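Local structure of Dye-decolorizing peroxidase (Irpex lacteus, 7D8M) at residues A[43-48]-A[137-142]. The protein probably acts as a heme-dependent peroxidase of the dye-decolorizing type, carrying a heme b cofactor. Numbering follows the deposited sequence.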
loop_
_atom_site.group_PDB
_atom_site.type_symbol
_atom_site.label_atom_id
_atom_site.label_comp_id
_atom_site.label_asym_id
_atom_site.label_seq_id
_atom_site.Cartn_x
_atom_site.Cartn_y
_atom_site.Cartn_z
ATOM N N LYS A 43 -14.800 -15.966 -19.185
ATOM C CA LYS A 43 -14.122 -17.003 -19.958
ATOM C C LYS A 43 -13.404 -16.417 -21.167
ATOM O O LYS A 43 -12.294 -16.844 -21.508
ATOM C CB LYS A 43 -15.122 -18.084 -20.382
ATOM N N THR A 44 -14.001 -15.426 -21.816
ATOM C CA THR A 44 -13.350 -14.788 -22.954
ATOM C C THR A 44 -12.691 -13.461 -22.603
ATOM O O THR A 44 -11.661 -13.119 -23.197
ATOM C CB THR A 44 -14.351 -14.558 -24.087
ATOM O OG1 THR A 44 -15.570 -14.051 -23.535
ATOM C CG2 THR A 44 -14.645 -15.880 -24.838
ATOM N N TYR A 45 -13.261 -12.699 -21.666
ATOM C CA TYR A 45 -12.644 -11.432 -21.278
ATOM C C TYR A 45 -11.246 -11.644 -20.708
ATOM O O TYR A 45 -10.282 -10.999 -21.141
ATOM C CB TYR A 45 -13.514 -10.688 -20.267
ATOM C CG TYR A 45 -13.013 -9.276 -20.040
ATOM C CD1 TYR A 45 -13.369 -8.252 -20.905
ATOM C CD2 TYR A 45 -12.156 -8.975 -18.976
ATOM C CE1 TYR A 45 -12.902 -6.964 -20.718
ATOM C CE2 TYR A 45 -11.691 -7.688 -18.780
ATOM C CZ TYR A 45 -12.059 -6.690 -19.657
ATOM O OH TYR A 45 -11.606 -5.400 -19.486
ATOM N N ALA A 46 -11.114 -12.552 -19.740
ATOM C CA ALA A 46 -9.863 -12.651 -18.985
ATOM C C ALA A 46 -8.655 -12.973 -19.856
ATOM O O ALA A 46 -7.627 -12.288 -19.716
ATOM C CB ALA A 46 -10.016 -13.667 -17.848
ATOM N N PRO A 47 -8.686 -13.968 -20.754
ATOM C CA PRO A 47 -7.495 -14.210 -21.587
ATOM C C PRO A 47 -7.171 -13.056 -22.528
ATOM O O PRO A 47 -6.006 -12.890 -22.906
ATOM C CB PRO A 47 -7.851 -15.490 -22.360
ATOM C CG PRO A 47 -9.332 -15.616 -22.260
ATOM C CD PRO A 47 -9.726 -14.994 -20.969
ATOM N N ALA A 48 -8.155 -12.244 -22.896
ATOM C CA ALA A 48 -7.933 -11.157 -23.838
ATOM C C ALA A 48 -7.484 -9.862 -23.182
ATOM O O ALA A 48 -6.911 -9.008 -23.871
ATOM C CB ALA A 48 -9.210 -10.879 -24.633
ATOM N N ASP A 137 -16.853 1.157 -19.297
ATOM C CA ASP A 137 -18.081 1.068 -20.081
ATOM C C ASP A 137 -18.168 -0.272 -20.798
ATOM O O ASP A 137 -19.241 -0.882 -20.863
ATOM C CB ASP A 137 -18.157 2.210 -21.099
ATOM C CG ASP A 137 -18.417 3.568 -20.461
ATOM O OD1 ASP A 137 -18.777 3.644 -19.267
ATOM O OD2 ASP A 137 -18.266 4.578 -21.178
ATOM N N ASP A 138 -17.037 -0.749 -21.326
ATOM C CA ASP A 138 -17.009 -2.039 -22.006
ATOM C C ASP A 138 -17.361 -3.174 -21.054
ATOM O O ASP A 138 -18.110 -4.090 -21.417
ATOM C CB ASP A 138 -15.630 -2.266 -22.628
ATOM C CG ASP A 138 -15.488 -3.639 -23.246
ATOM O OD1 ASP A 138 -16.361 -4.002 -24.065
ATOM O OD2 ASP A 138 -14.507 -4.351 -22.921
ATOM N N LEU A 139 -16.820 -3.137 -19.831
ATOM C CA LEU A 139 -17.187 -4.145 -18.845
ATOM C C LEU A 139 -18.679 -4.078 -18.541
ATOM O O LEU A 139 -19.353 -5.112 -18.476
ATOM C CB LEU A 139 -16.350 -3.969 -17.565
ATOM C CG LEU A 139 -14.856 -4.314 -17.626
ATOM C CD1 LEU A 139 -14.086 -3.827 -16.363
ATOM C CD2 LEU A 139 -14.652 -5.799 -17.818
ATOM N N ASN A 140 -19.218 -2.866 -18.377
ATOM C CA ASN A 140 -20.642 -2.719 -18.106
ATOM C C ASN A 140 -21.480 -3.320 -19.227
ATOM O O ASN A 140 -22.510 -3.955 -18.969
ATOM C CB ASN A 140 -20.993 -1.242 -17.933
ATOM C CG ASN A 140 -20.978 -0.804 -16.483
ATOM O OD1 ASN A 140 -21.195 -1.610 -15.574
ATOM N ND2 ASN A 140 -20.729 0.485 -16.257
ATOM N N ALA A 141 -21.056 -3.121 -20.477
ATOM C CA ALA A 141 -21.827 -3.606 -21.617
ATOM C C ALA A 141 -21.836 -5.128 -21.666
ATOM O O ALA A 141 -22.881 -5.738 -21.923
ATOM C CB ALA A 141 -21.259 -3.036 -22.919
ATOM N N LYS A 142 -20.682 -5.755 -21.402
ATOM C CA LYS A 142 -20.568 -7.206 -21.492
ATOM C C LYS A 142 -21.237 -7.901 -20.311
ATOM O O LYS A 142 -21.915 -8.915 -20.495
ATOM C CB LYS A 142 -19.100 -7.620 -21.580
ATOM C CG LYS A 142 -18.337 -7.080 -22.770
ATOM C CD LYS A 142 -17.020 -7.831 -22.910
ATOM C CE LYS A 142 -16.023 -7.104 -23.788
ATOM N NZ LYS A 142 -16.539 -6.852 -25.158
HETATM O O HOH W 1 -12.977 -3.553 -20.668
#
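Two helices packed on one antiparallel sheet of the ferredoxin-like alpha+beta domain of the DyP peroxidase meet here, with Y45 reaching across to D138, L139 and K142. The short segments 43-48 and 137-142 run nearly antiparallel, at 157°, but their axes come no closer than 12.3 Å, a gap filled by the Y45 ring together with side chains from the other helix. The ring is carried across by a first torsion that sets CG opposite the backbone N. One of its faces receives the CD2 methyl of L139 in a CH-pi contact, 3.6 Å from the ring centroid. The methyl lies 26° off the ring normal, shifted toward the phenol end of the ring, where Y45 CZ lies 3.3 Å from L139 CD2, a tight fit. At the ring edge, D138 OD2 lies in the ring plane, 3.8 Å from Y45 CE1, with carboxylate and ring planes 39° apart. A water completes the link, accepting a hydrogen bond from Y45 OH at 2.6 Å and donating one to D138 OD2 at 2.8 Å, so the hydroxyl is tied to the second helix without touching its carboxylate directly. The other oxygen, D138 OD1, forms a salt bridge, with only a weak hydrogen bond, to K142 NZ at 3.1 Å, one turn further along the same helix. The lysine chain bends at its last torsion to reach it, while its CE methylene passes near the ring edge, 4.1 Å from Y45 CD1. Beneath the pair, F122 of strand 120-126 touches both Y45 and L139, and L139 also meets I124 of that strand and W147 of strand 147-156, while A46 touches I444 and V445 of helix 441-448.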